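PDB 6NOR: putative NAD dependent dehydrogenase, which binds NAD and is thought to act as an NAD-dependent oxidoreductase in the biosynthesis of the antibiotic gentamicin. Local coordinates for residues H168-P179 against A245-C255; F184-L195 against S226-V237. One frame throughout, in Å; residues are numbered along the deposited sequence.

Interaction 1: residues H168-P179 against A245-C255; sequences HSVRVAFRTSGP and AIGQCDVSWAC
Two arginines of 168-179, Arg171 and Arg175, converge on one carboxylate oxygen of Asp250, so that OD2 is shared by two salt bridges. Arg175 NH2 lies 2.8 Å from Asp250 OD2 and meets it from above the carboxylate, whose plane is turned 82° against the guanidinium. Arg171 NH2 makes a weaker bond of 3.1 Å to Asp250 OD2; here the oxygen sits at the edge of the guanidinium, near its plane. Arg171 leaves its backbone with CG anti to N and stays extended from CG to NE, lying side by side with Asp250 and pointing the same way; its CD passes 3.5 Å from Gln248 OE1. A reciprocal pairing crosses to the second subunit: Gln248 NE2 donates to Asp250 there, and Asp250 OD2 accepts from Gln248 of that subunit. Arg175 also forms a salt bridge to its Glu264, so this charged face of the sheet belongs to a subunit interface. The other face carries Val170, Val172, Phe174, Cys249 and Val251; Val172 and Cys249 rest on helix 199-209.

Beyond the strands, Pro179 crosses the Trp253 indole at about a right angle. Its CD stands 3.6 Å from the centroid of the five-membered ring and 15° off the normal, a CH-pi contact over the face, while Trp253 NE1 donates to Asp197. Thr176 OG1 accepts from Gly178 N at 2.7 Å, an ST turn.

Strand axes 4.7 Å apart and 5° from parallel, with bonds such as Val172 N to Gln248 O at 2.9 Å, identify 168-175 and 246-252 as the parallel pair in the otherwise antiparallel sheet of a GFO/IDH/MocA C-terminal domain.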
# COMPACT_ATOMS: atom_id res chain seq x y z
N HIS A 168 -2.62 24.65 -2.42
CA HIS A 168 -3.82 24.97 -3.20
C HIS A 168 -4.99 24.01 -2.97
O HIS A 168 -6.11 24.29 -3.35
CB HIS A 168 -3.50 25.02 -4.71
CG HIS A 168 -2.80 23.80 -5.23
ND1 HIS A 168 -3.46 22.64 -5.57
CD2 HIS A 168 -1.48 23.57 -5.47
CE1 HIS A 168 -2.58 21.75 -5.99
NE2 HIS A 168 -1.38 22.28 -5.94
N SER A 169 -4.72 22.86 -2.37
CA SER A 169 -5.73 21.82 -2.23
C SER A 169 -5.64 21.14 -0.90
O SER A 169 -4.55 20.81 -0.44
CB SER A 169 -5.59 20.76 -3.32
OG SER A 169 -6.32 21.09 -4.47
N VAL A 170 -6.79 20.94 -0.27
CA VAL A 170 -6.85 20.08 0.87
C VAL A 170 -8.09 19.22 0.70
O VAL A 170 -9.09 19.68 0.15
CB VAL A 170 -6.85 20.85 2.19
CG1 VAL A 170 -8.07 21.77 2.29
CG2 VAL A 170 -6.83 19.88 3.36
N ARG A 171 -8.01 17.97 1.11
CA ARG A 171 -9.11 17.06 0.98
C ARG A 171 -9.21 16.16 2.20
O ARG A 171 -8.24 15.58 2.62
CB ARG A 171 -8.97 16.22 -0.28
CG ARG A 171 -9.93 15.06 -0.34
CD ARG A 171 -10.29 14.65 -1.77
NE ARG A 171 -11.50 13.82 -1.79
CZ ARG A 171 -11.50 12.51 -1.60
NH1 ARG A 171 -10.35 11.87 -1.37
NH2 ARG A 171 -12.63 11.84 -1.64
N VAL A 172 -10.41 16.06 2.76
CA VAL A 172 -10.68 15.13 3.83
C VAL A 172 -11.84 14.24 3.44
O VAL A 172 -12.91 14.73 3.12
CB VAL A 172 -11.03 15.82 5.15
CG1 VAL A 172 -11.22 14.78 6.21
CG2 VAL A 172 -9.94 16.80 5.55
N ALA A 173 -11.62 12.94 3.47
CA ALA A 173 -12.65 11.98 3.19
C ALA A 173 -12.99 11.20 4.44
O ALA A 173 -12.11 10.71 5.13
CB ALA A 173 -12.21 11.04 2.06
N PHE A 174 -14.27 11.09 4.75
CA PHE A 174 -14.64 10.40 5.97
C PHE A 174 -15.87 9.53 5.72
O PHE A 174 -16.95 10.03 5.43
CB PHE A 174 -14.81 11.41 7.12
CG PHE A 174 -14.90 10.79 8.51
CD1 PHE A 174 -14.87 9.42 8.69
CD2 PHE A 174 -14.83 11.58 9.62
CE1 PHE A 174 -14.92 8.86 9.93
CE2 PHE A 174 -14.86 11.02 10.90
CZ PHE A 174 -14.90 9.66 11.05
N ARG A 175 -15.67 8.23 5.79
CA ARG A 175 -16.69 7.27 5.39
C ARG A 175 -16.91 6.16 6.38
O ARG A 175 -15.97 5.57 6.89
CB ARG A 175 -16.35 6.68 4.04
CG ARG A 175 -16.44 7.70 2.92
CD ARG A 175 -15.67 7.23 1.74
NE ARG A 175 -15.67 8.21 0.67
CZ ARG A 175 -14.72 8.26 -0.25
NH1 ARG A 175 -13.73 7.39 -0.20
NH2 ARG A 175 -14.77 9.16 -1.22
N THR A 176 -18.18 5.89 6.63
CA THR A 176 -18.62 4.85 7.53
C THR A 176 -19.81 4.14 6.92
O THR A 176 -20.34 4.55 5.91
CB THR A 176 -19.06 5.39 8.90
OG1 THR A 176 -20.39 5.90 8.80
CG2 THR A 176 -18.14 6.48 9.39
N SER A 177 -20.24 3.07 7.56
CA SER A 177 -21.49 2.41 7.22
C SER A 177 -22.66 3.00 8.02
O SER A 177 -23.71 2.40 8.11
CB SER A 177 -21.40 0.92 7.49
OG SER A 177 -21.05 0.71 8.85
N GLY A 178 -22.46 4.15 8.65
CA GLY A 178 -23.56 4.85 9.27
C GLY A 178 -23.70 4.58 10.74
O GLY A 178 -23.08 3.68 11.27
N PRO A 179 -24.53 5.36 11.42
CA PRO A 179 -24.71 5.31 12.87
C PRO A 179 -25.50 4.10 13.36
O PRO A 179 -26.30 3.57 12.62
CB PRO A 179 -25.48 6.60 13.16
CG PRO A 179 -26.26 6.84 11.92
CD PRO A 179 -25.34 6.43 10.80
N ALA A 245 -7.15 28.64 -1.66
CA ALA A 245 -7.06 27.19 -1.69
C ALA A 245 -8.45 26.58 -1.69
O ALA A 245 -9.36 27.11 -1.07
CB ALA A 245 -6.28 26.69 -0.54
N ILE A 246 -8.61 25.48 -2.40
CA ILE A 246 -9.87 24.75 -2.40
C ILE A 246 -9.81 23.56 -1.45
O ILE A 246 -8.87 22.76 -1.48
CB ILE A 246 -10.22 24.26 -3.79
CG1 ILE A 246 -10.31 25.44 -4.75
CG2 ILE A 246 -11.51 23.47 -3.76
CD1 ILE A 246 -10.36 25.03 -6.21
N GLY A 247 -10.81 23.47 -0.59
CA GLY A 247 -11.00 22.34 0.28
C GLY A 247 -12.13 21.47 -0.21
O GLY A 247 -13.10 21.95 -0.80
N GLN A 248 -11.99 20.17 0.02
CA GLN A 248 -13.07 19.24 -0.23
C GLN A 248 -13.34 18.41 1.02
O GLN A 248 -12.41 17.92 1.66
CB GLN A 248 -12.74 18.30 -1.39
CG GLN A 248 -12.22 18.96 -2.62
CD GLN A 248 -11.62 17.95 -3.59
OE1 GLN A 248 -12.15 16.85 -3.76
NE2 GLN A 248 -10.51 18.31 -4.21
N CYS A 249 -14.60 18.25 1.37
CA CYS A 249 -14.99 17.30 2.41
C CYS A 249 -15.96 16.31 1.81
O CYS A 249 -17.03 16.68 1.34
CB CYS A 249 -15.62 18.02 3.59
SG CYS A 249 -14.51 19.25 4.26
N ASP A 250 -15.54 15.06 1.78
CA ASP A 250 -16.33 13.97 1.22
C ASP A 250 -16.75 13.09 2.40
O ASP A 250 -15.92 12.49 3.04
CB ASP A 250 -15.47 13.20 0.20
CG ASP A 250 -16.21 12.08 -0.50
OD1 ASP A 250 -17.19 11.52 0.04
OD2 ASP A 250 -15.77 11.72 -1.62
N VAL A 251 -18.04 13.06 2.71
CA VAL A 251 -18.51 12.23 3.82
C VAL A 251 -19.66 11.33 3.41
O VAL A 251 -20.43 11.66 2.54
CB VAL A 251 -18.94 13.09 5.03
CG1 VAL A 251 -17.77 13.98 5.51
CG2 VAL A 251 -20.19 13.91 4.71
N SER A 252 -19.77 10.18 4.05
CA SER A 252 -20.77 9.22 3.68
C SER A 252 -21.08 8.27 4.81
O SER A 252 -20.18 7.85 5.53
CB SER A 252 -20.32 8.41 2.46
OG SER A 252 -21.27 7.42 2.14
N TRP A 253 -22.36 7.94 4.94
CA TRP A 253 -22.86 6.91 5.85
C TRP A 253 -23.15 5.61 5.12
O TRP A 253 -23.59 4.65 5.73
CB TRP A 253 -24.14 7.37 6.52
CG TRP A 253 -24.02 8.25 7.72
CD1 TRP A 253 -22.88 8.59 8.41
CD2 TRP A 253 -25.09 8.93 8.35
NE1 TRP A 253 -23.19 9.42 9.45
CE2 TRP A 253 -24.54 9.64 9.44
CE3 TRP A 253 -26.46 8.98 8.13
CZ2 TRP A 253 -25.33 10.41 10.30
CZ3 TRP A 253 -27.24 9.75 8.98
CH2 TRP A 253 -26.68 10.44 10.05
N ALA A 254 -22.92 5.57 3.82
CA ALA A 254 -23.36 4.41 3.06
C ALA A 254 -22.18 3.66 2.46
O ALA A 254 -22.32 2.98 1.44
CB ALA A 254 -24.32 4.82 1.97
N CYS A 255 -21.03 3.77 3.12
CA CYS A 255 -19.82 3.12 2.63
C CYS A 255 -19.49 1.83 3.40
O CYS A 255 -19.27 1.86 4.60
CB CYS A 255 -18.66 4.10 2.72
SG CYS A 255 -17.12 3.50 1.99
O HOH W 1 -9.36 20.46 -3.42

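Interaction 2: residues F184-L195 against S226-V237; sequences FRSKATAGGGAL and SAAGDVEDQGVV
Val231 presses its branched end into the bend of 184-195, and the tight part of the contact spreads from there. Its CB lies 3.5 Å from Gly193 N, CG2 reaches 3.6 Å from Arg185 O, and CG1 packs against Gly192 and Lys187. Next to it Glu232 folds back on itself: with chi1 at 81° and a second bend at chi2 (-75°), its carboxylate reaches the amides at the start of the helix. Glu232 OE2 accepts from Leu195 N at 2.7 Å through its anti lone pair, and Tyr348 binds the same oxygen. Further along the strand, Leu195 CD1 meets Val237 CG2 at 3.6 Å. Arg185 and buried Asp233 also belong to this packed part, both lying on Trp253. Arg185 NH1 bonds Asp233 OD1 at 3.1 Å on the syn side, somewhat out of the carboxylate plane, while Ser226 N and Leu225 N bind OD2, gripping the carboxylate at both oxygens.

The loose side is formed by exposed Lys187, Ala228, Gly229 and Asp230. Here Asp230 takes Lys187 N on the syn lone pair of OD1 at 3.0 Å, and a water links its OD2 to Ala188 N.

At the N-terminal end of the helix, a buried carboxylate and a carbonyl from a neighbouring loop thus receive the amides of Gly193 (weakly), Ala194 and Leu195. The contact joins 184-195, whose Phe184 touches NAD, to the loop leading into strand 234-241 of the C-terminal domain.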
# COMPACT_ATOMS: atom_id res chain seq x y z
N PHE A 184 -29.72 9.64 15.53
CA PHE A 184 -28.88 10.22 14.50
C PHE A 184 -29.63 10.52 13.21
O PHE A 184 -29.21 11.38 12.45
CB PHE A 184 -27.72 9.30 14.14
CG PHE A 184 -26.58 9.30 15.12
CD1 PHE A 184 -26.59 8.47 16.22
CD2 PHE A 184 -25.46 10.08 14.90
CE1 PHE A 184 -25.54 8.42 17.09
CE2 PHE A 184 -24.39 10.05 15.77
CZ PHE A 184 -24.43 9.21 16.87
N ARG A 185 -30.73 9.82 12.93
CA ARG A 185 -31.37 9.96 11.62
C ARG A 185 -32.58 10.91 11.58
O ARG A 185 -33.26 10.99 10.57
CB ARG A 185 -31.75 8.58 11.09
CG ARG A 185 -30.52 7.71 10.85
CD ARG A 185 -30.81 6.43 10.10
NE ARG A 185 -29.58 5.83 9.57
CZ ARG A 185 -29.09 6.06 8.35
NH1 ARG A 185 -29.71 6.88 7.51
NH2 ARG A 185 -27.97 5.48 7.97
N SER A 186 -32.81 11.67 12.66
CA SER A 186 -33.86 12.69 12.66
C SER A 186 -33.30 14.08 12.87
O SER A 186 -32.50 14.29 13.77
CB SER A 186 -34.89 12.40 13.75
OG SER A 186 -35.65 11.26 13.42
N LYS A 187 -33.71 15.04 12.04
CA LYS A 187 -33.33 16.44 12.18
C LYS A 187 -33.61 16.97 13.56
O LYS A 187 -32.79 17.65 14.15
CB LYS A 187 -34.06 17.33 11.17
CG LYS A 187 -33.48 17.37 9.79
CD LYS A 187 -34.49 18.03 8.86
CE LYS A 187 -34.00 18.12 7.43
NZ LYS A 187 -35.03 18.72 6.55
N ALA A 188 -34.79 16.65 14.07
CA ALA A 188 -35.22 17.15 15.37
C ALA A 188 -34.19 16.82 16.45
O ALA A 188 -33.90 17.64 17.30
CB ALA A 188 -36.59 16.57 15.74
N THR A 189 -33.63 15.61 16.40
CA THR A 189 -32.72 15.19 17.45
C THR A 189 -31.26 15.33 17.05
O THR A 189 -30.38 15.36 17.90
CB THR A 189 -32.97 13.74 17.87
OG1 THR A 189 -33.31 12.98 16.71
CG2 THR A 189 -34.10 13.67 18.87
N ALA A 190 -30.99 15.40 15.75
CA ALA A 190 -29.60 15.32 15.29
C ALA A 190 -29.08 16.57 14.59
O ALA A 190 -27.87 16.75 14.49
CB ALA A 190 -29.43 14.11 14.37
N GLY A 191 -29.97 17.42 14.10
CA GLY A 191 -29.54 18.60 13.37
C GLY A 191 -29.38 18.33 11.89
O GLY A 191 -29.86 19.08 11.06
N GLY A 192 -28.72 17.23 11.57
CA GLY A 192 -28.56 16.81 10.19
C GLY A 192 -27.91 15.45 10.15
O GLY A 192 -27.71 14.83 11.19
N GLY A 193 -27.58 14.98 8.95
CA GLY A 193 -27.04 13.65 8.79
C GLY A 193 -25.53 13.62 8.72
O GLY A 193 -24.86 14.29 9.50
N ALA A 194 -25.00 12.88 7.75
CA ALA A 194 -23.57 12.68 7.57
C ALA A 194 -22.79 13.98 7.54
O ALA A 194 -21.66 14.04 8.00
CB ALA A 194 -23.29 11.90 6.28
N LEU A 195 -23.38 15.02 6.99
CA LEU A 195 -22.71 16.30 6.89
C LEU A 195 -22.51 16.92 8.27
O LEU A 195 -21.55 17.62 8.52
CB LEU A 195 -23.49 17.25 6.00
CG LEU A 195 -22.69 18.32 5.27
CD1 LEU A 195 -21.49 17.67 4.61
CD2 LEU A 195 -23.59 18.98 4.24
N SER A 226 -31.00 6.22 2.52
CA SER A 226 -31.84 5.45 3.42
C SER A 226 -33.27 5.97 3.48
O SER A 226 -33.51 7.17 3.47
CB SER A 226 -31.21 5.46 4.81
OG SER A 226 -32.14 5.14 5.83
N ALA A 227 -34.24 5.06 3.56
CA ALA A 227 -35.64 5.45 3.71
C ALA A 227 -35.92 5.97 5.12
O ALA A 227 -36.67 6.93 5.31
CB ALA A 227 -36.55 4.28 3.38
N ALA A 228 -35.31 5.33 6.10
CA ALA A 228 -35.45 5.74 7.49
C ALA A 228 -34.90 7.14 7.70
O ALA A 228 -33.84 7.47 7.19
CB ALA A 228 -34.76 4.76 8.39
N GLY A 229 -35.65 7.96 8.43
CA GLY A 229 -35.21 9.28 8.83
C GLY A 229 -35.43 10.34 7.78
O GLY A 229 -35.97 10.07 6.72
N ASP A 230 -34.98 11.55 8.08
CA ASP A 230 -35.15 12.65 7.13
C ASP A 230 -33.85 13.43 6.92
O ASP A 230 -33.88 14.61 6.61
CB ASP A 230 -36.25 13.60 7.60
CG ASP A 230 -36.08 14.03 9.05
OD1 ASP A 230 -34.97 13.85 9.59
OD2 ASP A 230 -37.04 14.56 9.64
N VAL A 231 -32.71 12.77 7.10
CA VAL A 231 -31.42 13.45 6.94
C VAL A 231 -30.59 12.80 5.85
O VAL A 231 -30.87 11.68 5.46
CB VAL A 231 -30.61 13.47 8.26
CG1 VAL A 231 -31.32 14.28 9.31
CG2 VAL A 231 -30.32 12.03 8.75
N GLU A 232 -29.56 13.50 5.39
CA GLU A 232 -28.73 13.04 4.28
C GLU A 232 -27.75 11.94 4.70
O GLU A 232 -27.30 11.92 5.84
CB GLU A 232 -27.98 14.21 3.66
CG GLU A 232 -26.71 14.63 4.39
CD GLU A 232 -26.96 15.39 5.69
OE1 GLU A 232 -28.12 15.72 6.01
OE2 GLU A 232 -25.99 15.65 6.41
N ASP A 233 -27.42 11.05 3.76
CA ASP A 233 -26.45 9.95 3.96
C ASP A 233 -25.09 10.26 3.38
O ASP A 233 -24.08 9.64 3.71
CB ASP A 233 -26.93 8.65 3.31
CG ASP A 233 -28.05 7.99 4.07
OD1 ASP A 233 -27.78 7.40 5.13
OD2 ASP A 233 -29.19 8.01 3.58
N GLN A 234 -25.06 11.18 2.43
CA GLN A 234 -23.80 11.55 1.82
C GLN A 234 -23.80 13.01 1.49
O GLN A 234 -24.83 13.61 1.24
CB GLN A 234 -23.53 10.74 0.55
CG GLN A 234 -24.60 10.77 -0.46
CD GLN A 234 -24.19 10.10 -1.78
OE1 GLN A 234 -25.04 9.81 -2.62
NE2 GLN A 234 -22.90 9.88 -1.96
N GLY A 235 -22.61 13.58 1.52
CA GLY A 235 -22.44 14.97 1.19
C GLY A 235 -21.03 15.25 0.72
O GLY A 235 -20.07 14.58 1.12
N VAL A 236 -20.92 16.25 -0.14
CA VAL A 236 -19.65 16.76 -0.56
C VAL A 236 -19.70 18.27 -0.43
O VAL A 236 -20.62 18.92 -0.90
CB VAL A 236 -19.31 16.36 -2.01
CG1 VAL A 236 -17.89 16.76 -2.34
CG2 VAL A 236 -19.47 14.87 -2.19
N VAL A 237 -18.72 18.83 0.24
CA VAL A 237 -18.59 20.26 0.39
C VAL A 237 -17.36 20.76 -0.35
O VAL A 237 -16.26 20.27 -0.13
CB VAL A 237 -18.47 20.65 1.87
CG1 VAL A 237 -18.47 22.18 2.03
CG2 VAL A 237 -19.59 20.02 2.68
O HOH W 2 -36.82 15.38 12.46

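How the interactions relate
The centres of interactions 1 and 2 lie about 15 Å apart within the same C-terminal domain. Along the chain the order is 168-179, 184-195, 226-237, 245-255, so the second contact falls between the two partners of the first. Strands 234-241 and 246-252 are antiparallel neighbours in the mixed sheet, and probable hydrogen bonds from Trp253 N to Asp233 O (2.7 Å) and from Val237 N to Cys249 O (2.9 Å) run between the contacts. Packing completes the join: Trp253 CH2 lies 3.5 Å from Gly193 CA, and Pro179 CB 3.5 Å from Phe184 CG. The sheet thus contacts the second subunit, while the loop after strand 167-175 packs on Phe184, which touches NAD.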